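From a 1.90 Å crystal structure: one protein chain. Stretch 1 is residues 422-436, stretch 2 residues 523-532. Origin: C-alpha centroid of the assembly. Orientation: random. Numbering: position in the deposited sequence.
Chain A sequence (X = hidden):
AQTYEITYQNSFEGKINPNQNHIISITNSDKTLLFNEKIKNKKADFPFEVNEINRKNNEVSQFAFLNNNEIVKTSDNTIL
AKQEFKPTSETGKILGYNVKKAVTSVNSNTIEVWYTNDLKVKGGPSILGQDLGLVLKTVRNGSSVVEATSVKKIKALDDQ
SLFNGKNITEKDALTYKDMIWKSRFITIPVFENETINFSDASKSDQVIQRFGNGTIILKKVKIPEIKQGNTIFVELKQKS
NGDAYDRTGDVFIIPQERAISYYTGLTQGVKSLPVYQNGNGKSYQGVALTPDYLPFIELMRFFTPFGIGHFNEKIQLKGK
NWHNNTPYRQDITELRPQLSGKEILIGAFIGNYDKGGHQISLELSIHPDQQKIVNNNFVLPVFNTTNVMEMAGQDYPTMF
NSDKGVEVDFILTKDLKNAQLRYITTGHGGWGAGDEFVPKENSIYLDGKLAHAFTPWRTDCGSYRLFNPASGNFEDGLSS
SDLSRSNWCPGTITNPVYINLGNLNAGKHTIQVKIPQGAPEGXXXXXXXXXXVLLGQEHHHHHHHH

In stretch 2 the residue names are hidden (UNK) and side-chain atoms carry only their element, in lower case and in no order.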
ATOM      1  N   ARG A 422      12.286  15.949  -2.882  1.00 11.52           N
ATOM      2  CA  ARG A 422      11.646  14.770  -3.467  1.00 12.01           C
ATOM      3  C   ARG A 422      11.389  15.121  -4.907  1.00 11.96           C
ATOM      4  O   ARG A 422      10.587  16.011  -5.197  1.00 11.54           O
ATOM      5  CB  ARG A 422      10.335  14.456  -2.751  1.00 12.08           C
ATOM      6  CG  ARG A 422       9.544  13.262  -3.296  1.00 12.72           C
ATOM      7  CD  ARG A 422       8.226  13.172  -2.544  1.00 13.47           C
ATOM      8  NE  ARG A 422       7.349  12.073  -2.956  1.00 13.47           N
ATOM      9  CZ  ARG A 422       6.375  12.155  -3.861  1.00 12.94           C
ATOM     10  NH1 ARG A 422       5.627  11.092  -4.097  1.00 13.47           N
ATOM     11  NH2 ARG A 422       6.142  13.271  -4.534  1.00 13.67           N
ATOM     12  N   TYR A 423      12.083  14.434  -5.804  1.00 12.28           N
ATOM     13  CA  TYR A 423      12.182  14.851  -7.195  1.00 11.79           C
ATOM     14  C   TYR A 423      11.801  13.697  -8.112  1.00 11.62           C
ATOM     15  O   TYR A 423      12.423  12.624  -8.070  1.00 11.51           O
ATOM     16  CB  TYR A 423      13.604  15.303  -7.496  1.00 11.74           C
ATOM     17  CG  TYR A 423      13.861  15.802  -8.903  1.00 11.94           C
ATOM     18  CD1 TYR A 423      13.319  17.003  -9.347  1.00 12.80           C
ATOM     19  CD2 TYR A 423      14.694  15.103  -9.775  1.00 12.04           C
ATOM     20  CE1 TYR A 423      13.575  17.480 -10.627  1.00 13.37           C
ATOM     21  CE2 TYR A 423      14.987  15.591 -11.041  1.00 12.53           C
ATOM     22  CZ  TYR A 423      14.420  16.777 -11.464  1.00 13.05           C
ATOM     23  OH  TYR A 423      14.648  17.258 -12.732  1.00 14.66           O
ATOM     24  N   ILE A 424      10.744  13.916  -8.882  1.00 11.43           N
ATOM     25  CA  ILE A 424      10.262  12.950  -9.879  1.00 11.40           C
ATOM     26  C   ILE A 424      10.501  13.522 -11.257  1.00 11.19           C
ATOM     27  O   ILE A 424       9.992  14.584 -11.579  1.00 11.33           O
ATOM     28  CB  ILE A 424       8.767  12.638  -9.705  1.00 11.73           C
ATOM     29  CG1 ILE A 424       8.497  12.183  -8.278  1.00 12.22           C
ATOM     30  CG2 ILE A 424       8.319  11.547 -10.684  1.00 11.82           C
ATOM     31  CD1 ILE A 424       7.029  11.956  -7.959  1.00 12.90           C
ATOM     32  N   THR A 425      11.269  12.817 -12.074  1.00 10.84           N
ATOM     33  CA  THR A 425      11.576  13.291 -13.413  1.00 10.96           C
ATOM     34  C   THR A 425      11.402  12.213 -14.468  1.00 10.94           C
ATOM     35  O   THR A 425      11.861  11.072 -14.271  1.00 10.19           O
ATOM     36  CB  THR A 425      13.006  13.879 -13.520  1.00 11.39           C
ATOM     37  OG1 THR A 425      13.235  14.300 -14.871  1.00 11.68           O
ATOM     38  CG2 THR A 425      14.095  12.847 -13.096  1.00 11.65           C
ATOM     39  N   THR A 426      10.752  12.595 -15.573  1.00 10.66           N
ATOM     40  CA  THR A 426      10.712  11.779 -16.787  1.00 11.22           C
ATOM     41  C   THR A 426      10.866  12.642 -18.036  1.00 11.93           C
ATOM     42  O   THR A 426      10.376  13.769 -18.100  1.00 11.85           O
ATOM     43  CB  THR A 426       9.440  10.914 -16.890  1.00 11.47           C
ATOM     44  OG1 THR A 426       8.258  11.722 -16.898  1.00 11.80           O
ATOM     45  CG2 THR A 426       9.377   9.936 -15.747  1.00 11.58           C
ATOM     46  N   GLY A 427      11.574  12.083 -19.009  1.00 11.98           N
ATOM     47  CA  GLY A 427      11.886  12.732 -20.242  1.00 12.37           C
ATOM     48  C   GLY A 427      11.012  12.165 -21.342  1.00 12.19           C
ATOM     49  O   GLY A 427      10.704  10.961 -21.360  1.00 11.85           O
ATOM     50  N   HIS A 428      10.584  13.052 -22.236  1.00 12.39           N
ATOM     51  CA  HIS A 428       9.630  12.720 -23.308  1.00 12.47           C
ATOM     52  C   HIS A 428      10.013  13.347 -24.643  1.00 12.69           C
ATOM     53  O   HIS A 428      10.807  14.291 -24.695  1.00 12.80           O
ATOM     54  CB  HIS A 428       8.231  13.175 -22.903  1.00 12.94           C
ATOM     55  CG  HIS A 428       7.788  12.584 -21.612  1.00 12.84           C
ATOM     56  ND1 HIS A 428       7.171  11.360 -21.541  1.00 13.43           N
ATOM     57  CD2 HIS A 428       7.990  12.982 -20.333  1.00 12.65           C
ATOM     58  CE1 HIS A 428       6.972  11.044 -20.275  1.00 12.91           C
ATOM     59  NE2 HIS A 428       7.465  12.008 -19.522  1.00 12.67           N
ATOM     60  N   GLY A 429       9.417  12.827 -25.715  1.00 12.81           N
ATOM     61  CA  GLY A 429       9.825  13.127 -27.101  1.00 12.81           C
ATOM     62  C   GLY A 429       9.997  11.791 -27.779  1.00 13.96           C
ATOM     63  O   GLY A 429      11.054  11.187 -27.685  1.00 13.07           O
ATOM     64  N   GLY A 430       8.939  11.301 -28.427  1.00 15.29           N
ATOM     65  CA  GLY A 430       8.868   9.890 -28.793  1.00 17.50           C
ATOM     66  C   GLY A 430       9.427   9.478 -30.143  1.00 19.61           C
ATOM     67  O   GLY A 430       8.739   8.804 -30.910  1.00 20.17           O
ATOM     68  N   TRP A 431      10.659   9.891 -30.436  1.00 19.82           N
ATOM     69  CA  TRP A 431      11.371   9.456 -31.639  1.00 19.72           C
ATOM     70  C   TRP A 431      12.822   9.232 -31.238  1.00 19.20           C
ATOM     71  O   TRP A 431      13.222   9.552 -30.099  1.00 18.25           O
ATOM     72  CB  TRP A 431      11.193  10.478 -32.795  1.00 19.93           C
ATOM     73  CG  TRP A 431      11.986  11.770 -32.660  1.00 19.13           C
ATOM     74  CD1 TRP A 431      13.142  12.108 -33.341  1.00 19.41           C
ATOM     75  CD2 TRP A 431      11.673  12.905 -31.840  1.00 18.46           C
ATOM     76  NE1 TRP A 431      13.561  13.365 -32.969  1.00 17.91           N
ATOM     77  CE2 TRP A 431      12.685  13.875 -32.055  1.00 17.56           C
ATOM     78  CE3 TRP A 431      10.639  13.202 -30.940  1.00 17.78           C
ATOM     79  CZ2 TRP A 431      12.695  15.110 -31.393  1.00 17.44           C
ATOM     80  CZ3 TRP A 431      10.638  14.430 -30.305  1.00 17.59           C
ATOM     81  CH2 TRP A 431      11.658  15.373 -30.531  1.00 17.48           C
ATOM     82  N   GLY A 432      13.618   8.678 -32.151  1.00 19.75           N
ATOM     83  CA  GLY A 432      14.984   8.264 -31.857  1.00 20.08           C
ATOM     84  C   GLY A 432      15.939   9.306 -31.308  1.00 20.71           C
ATOM     85  O   GLY A 432      16.902   8.961 -30.614  1.00 21.44           O
ATOM     86  N   ALA A 433      15.689  10.570 -31.629  1.00 19.57           N
ATOM     87  CA  ALA A 433      16.463  11.701 -31.092  1.00 19.64           C
ATOM     88  C   ALA A 433      15.603  12.554 -30.186  1.00 17.68           C
ATOM     89  O   ALA A 433      15.879  13.738 -30.012  1.00 18.00           O
ATOM     90  CB  ALA A 433      16.989  12.573 -32.245  1.00 21.31           C
ATOM     91  N   GLY A 434      14.537  11.983 -29.630  1.00 15.82           N
ATOM     92  CA  GLY A 434      13.696  12.711 -28.679  1.00 14.76           C
ATOM     93  C   GLY A 434      14.060  12.316 -27.261  1.00 13.61           C
ATOM     94  O   GLY A 434      14.636  11.250 -27.035  1.00 12.13           O
ATOM     95  N   ASP A 435      13.720  13.170 -26.296  1.00 12.89           N
ATOM     96  CA  ASP A 435      14.205  12.963 -24.941  1.00 12.47           C
ATOM     97  C   ASP A 435      13.546  11.772 -24.188  1.00 11.76           C
ATOM     98  O   ASP A 435      13.984  11.445 -23.114  1.00 11.44           O
ATOM     99  CB  ASP A 435      14.116  14.243 -24.126  1.00 12.75           C
ATOM    100  CG  ASP A 435      15.162  15.274 -24.536  1.00 13.50           C
ATOM    101  OD1 ASP A 435      16.097  14.934 -25.319  1.00 13.40           O
ATOM    102  OD2 ASP A 435      15.050  16.429 -24.052  1.00 12.93           O
ATOM    103  N   GLU A 436      12.519  11.135 -24.752  1.00 11.23           N
ATOM    104  CA  GLU A 436      12.067   9.842 -24.214  1.00 11.53           C
ATOM    105  C   GLU A 436      13.225   8.836 -24.312  1.00 11.59           C
ATOM    106  O   GLU A 436      13.396   7.980 -23.445  1.00 11.61           O
ATOM    107  CB  GLU A 436      10.877   9.298 -25.006  1.00 11.53           C
ATOM    108  CG  GLU A 436      10.404   7.916 -24.570  1.00 11.72           C
ATOM    109  CD  GLU A 436       9.107   7.480 -25.241  1.00 12.31           C
ATOM    110  OE1 GLU A 436       8.480   8.311 -25.950  1.00 12.45           O
ATOM    111  OE2 GLU A 436       8.712   6.286 -25.089  1.00 12.59           O
ATOM    112  N   UNK A 523       6.798  18.626 -36.060  1.00 31.38           N
ATOM    113  CA  UNK A 523       5.829  18.957 -35.024  1.00 32.40           C
ATOM    114  C   UNK A 523       6.111  18.224 -33.700  1.00 30.73           C
ATOM    115  O   UNK A 523       5.368  18.408 -32.748  1.00 30.78           O
ATOM    116  o   UNK A 523       4.256  17.203 -35.604  1.00 36.95           O
ATOM    117  c   UNK A 523       4.415  18.610 -35.497  1.00 34.00           C
ATOM    118  N   UNK A 524       7.160  17.399 -33.648  1.00 28.20           N
ATOM    119  CA  UNK A 524       7.474  16.612 -32.449  1.00 27.33           C
ATOM    120  C   UNK A 524       8.402  17.409 -31.543  1.00 24.13           C
ATOM    121  O   UNK A 524       9.386  17.973 -32.008  1.00 24.15           O
ATOM    122  c   UNK A 524       8.136  15.282 -32.828  1.00 28.22           C
ATOM    123  o   UNK A 524       7.252  14.511 -33.610  1.00 30.24           O
ATOM    124  N   UNK A 525       8.067  17.473 -30.260  1.00 21.51           N
ATOM    125  CA  UNK A 525       8.867  18.221 -29.279  1.00 21.24           C
ATOM    126  C   UNK A 525       9.324  17.311 -28.151  1.00 17.68           C
ATOM    127  O   UNK A 525       8.616  16.387 -27.756  1.00 16.13           O
ATOM    128  c   UNK A 525       7.266  21.739 -28.782  1.00 30.37           C
ATOM    129  n   UNK A 525       8.185  22.566 -28.322  1.00 29.41           N
ATOM    130  c   UNK A 525       7.764  20.534 -29.563  1.00 26.87           C
ATOM    131  c   UNK A 525       8.039  19.351 -28.652  1.00 24.16           C
ATOM    132  o   UNK A 525       6.069  21.898 -28.564  1.00 34.30           O
ATOM    133  N   UNK A 526      10.497  17.609 -27.613  1.00 16.21           N
ATOM    134  CA  UNK A 526      10.916  17.035 -26.350  1.00 15.34           C
ATOM    135  C   UNK A 526      10.404  17.896 -25.164  1.00 14.76           C
ATOM    136  O   UNK A 526      10.234  19.119 -25.266  1.00 14.49           O
ATOM    137  o   UNK A 526      12.827  15.721 -27.070  1.00 14.89           O
ATOM    138  c   UNK A 526      12.439  16.863 -26.308  1.00 15.03           C
ATOM    139  N   UNK A 527      10.137  17.234 -24.047  1.00 13.93           N
ATOM    140  CA  UNK A 527       9.647  17.905 -22.848  1.00 13.90           C
ATOM    141  C   UNK A 527       9.884  17.065 -21.616  1.00 12.77           C
ATOM    142  O   UNK A 527      10.131  15.852 -21.714  1.00 12.85           O
ATOM    143  c   UNK A 527       6.618  16.456 -22.171  1.00 15.35           C
ATOM    144  c   UNK A 527       6.079  15.666 -24.760  1.00 16.61           C
ATOM    145  c   UNK A 527       8.160  18.283 -22.977  1.00 14.33           C
ATOM    146  c   UNK A 527       7.243  17.113 -23.227  1.00 15.60           C
ATOM    147  c   UNK A 527       5.748  15.396 -22.404  1.00 17.05           C
ATOM    148  c   UNK A 527       6.948  16.719 -24.524  1.00 16.61           C
ATOM    149  c   UNK A 527       5.485  14.997 -23.699  1.00 17.26           C
ATOM    150  N   UNK A 528       9.888  17.721 -20.454  1.00 12.34           N
ATOM    151  CA  UNK A 528      10.279  17.054 -19.200  1.00 11.70           C
ATOM    152  C   UNK A 528       9.230  17.274 -18.114  1.00 11.54           C
ATOM    153  O   UNK A 528       8.964  18.416 -17.733  1.00 11.69           O
ATOM    154  c   UNK A 528      15.286  14.539 -20.428  1.00 12.50           C
ATOM    155  n   UNK A 528      14.075  16.540 -21.339  1.00 12.64           N
ATOM    156  c   UNK A 528      11.654  17.537 -18.741  1.00 11.85           C
ATOM    157  c   UNK A 528      13.606  14.954 -18.196  1.00 11.84           C
ATOM    158  c   UNK A 528      15.330  13.707 -19.333  1.00 12.01           C
ATOM    159  c   UNK A 528      14.519  13.918 -18.233  1.00 11.85           C
ATOM    160  c   UNK A 528      13.511  15.805 -19.301  1.00 11.89           C
ATOM    161  c   UNK A 528      14.355  15.580 -20.402  1.00 12.22           C
ATOM    162  c   UNK A 528      13.098  17.370 -20.841  1.00 12.17           C
ATOM    163  c   UNK A 528      12.732  16.962 -19.591  1.00 12.04           C
ATOM    164  N   UNK A 529       8.634  16.175 -17.647  1.00 11.39           N
ATOM    165  CA  UNK A 529       7.694  16.181 -16.537  1.00 11.78           C
ATOM    166  C   UNK A 529       8.479  16.050 -15.238  1.00 12.35           C
ATOM    167  O   UNK A 529       9.000  14.960 -14.929  1.00 12.50           O
ATOM    168  n   UNK A 529       5.379  14.091 -18.391  1.00 14.16           N
ATOM    169  c   UNK A 529       5.688  15.186 -17.730  1.00 13.09           C
ATOM    170  o   UNK A 529       5.126  16.255 -17.928  1.00 13.42           O
ATOM    171  c   UNK A 529       6.718  15.014 -16.642  1.00 12.87           C
ATOM    172  N   UNK A 530       8.588  17.150 -14.493  1.00 12.44           N
ATOM    173  CA  UNK A 530       9.368  17.171 -13.266  1.00 12.87           C
ATOM    174  C   UNK A 530       8.555  17.773 -12.117  1.00 12.91           C
ATOM    175  O   UNK A 530       7.873  18.807 -12.259  1.00 13.27           O
ATOM    176  c   UNK A 530      10.739  17.880 -13.439  1.00 13.15           C
ATOM    177  c   UNK A 530      10.585  19.378 -13.569  1.00 13.71           C
ATOM    178  c   UNK A 530      11.478  17.358 -14.667  1.00 13.22           C
ATOM    179  N   UNK A 531       8.576  17.082 -10.987  1.00 13.44           N
ATOM    180  CA  UNK A 531       8.019  17.644  -9.760  1.00 13.87           C
ATOM    181  C   UNK A 531       9.016  17.601  -8.611  1.00 13.49           C
ATOM    182  O   UNK A 531       9.884  16.715  -8.511  1.00 13.36           O
ATOM    183  o   UNK A 531       6.925  15.726  -8.799  1.00 15.47           O
ATOM    184  c   UNK A 531       6.696  16.973  -9.385  1.00 13.95           C
ATOM    185  N   UNK A 532       8.873  18.591  -7.738  1.00 13.40           N
ATOM    186  CA  UNK A 532       9.740  18.769  -6.597  1.00 13.42           C
ATOM    187  C   UNK A 532       8.966  19.178  -5.379  1.00 13.63           C
ATOM    188  O   UNK A 532       8.217  20.156  -5.407  1.00 13.46           O
TER
HETATM  189  O   HOH W   1       7.997  15.066  -5.972  1.00 15.72           O
HETATM  190  O   HOH W   2      14.599  16.316 -29.010  1.00 17.97           O

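Position 523 carries one carbon and then one oxygen, with no second branch on the carbon; this is Ser-523, and it touches nothing on stretch 1. Position 524 repeats the pattern, a carbon bearing a single oxygen. Its CB lies over one face of Trp-431, 4.1 Å from the centroid of the six-membered ring and 29° off the normal, a CH-pi contact made by Ser-524.

At 525 three carbons run unbranched, the third carrying one oxygen and one nitrogen: a terminal amide two methylenes from CA, hence Gln-525. Its CA-to-CB bond points away from stretch 1, and the contact is left to the backbone, whose O lies 3.5 Å from Gly-429 CA.

Position 526 again has one carbon and one oxygen, with no second branch, and the oxygen accepts a hydrogen bond from Asp-435 N at 2.8 Å (153° at the hydrogen). The count makes this Ser-526, and the oxygen its OG. OG also donates to a water, 2.7 Å from the water oxygen, that in turn donates to Ala-433 O.

Position 527 shows one carbon followed by a six-carbon ring with no further atom, so Phe-527. His-428 CB sits over the ring, 3.5 Å from its centroid and 18° off the normal; the imidazole plane is near parallel to the phenyl plane (13°) but slid aside, so the rings barely overlap, with centroids 5.1 Å apart.

At 528 a carbon leads to fused five- and six-membered rings holding eight carbons and one nitrogen, the indole of Trp-528. NE1 donates to Asp-435 OD2 at 2.9 Å and 166°. Gly-427 CA stands 3.4 Å from the six-membered ring centroid, 8° off its normal; a CB on Gly-427 would come within 2.6 Å of CH2.

Position 529 has two carbons, the second bearing oxygen and nitrogen: the shorter amide, Asn-529. Its CB lies 3.6 Å from Thr-426 OG1.

At 530 one carbon carries two others, the branching of Val-530; CG1 is 3.5 Å from Thr-425 OG1. At 531 a carbon and an oxygen give Ser-531, whose OG accepts a hydrogen bond from a water 3.1 Å away that also donates to Arg-422 O. Position 532 has no side-chain atoms: Gly-532, its CA 3.2 Å from Arg-422 O.

The strands run antiparallel at 177°. Paired N-H...O bonds link Ile-424 with Ser-531, Thr-426 with Asn-529 and His-428 with Phe-527, at 2.9 to 3.1 Å between backbone N and O atoms. Beyond this ladder, Asp-435 fastens the loop through its backbone N and its carboxylate, while the indole covers Gly-427. Together the stretches bury 849 Å².

Stretch 2 (523-532) SSQSFWNVSG
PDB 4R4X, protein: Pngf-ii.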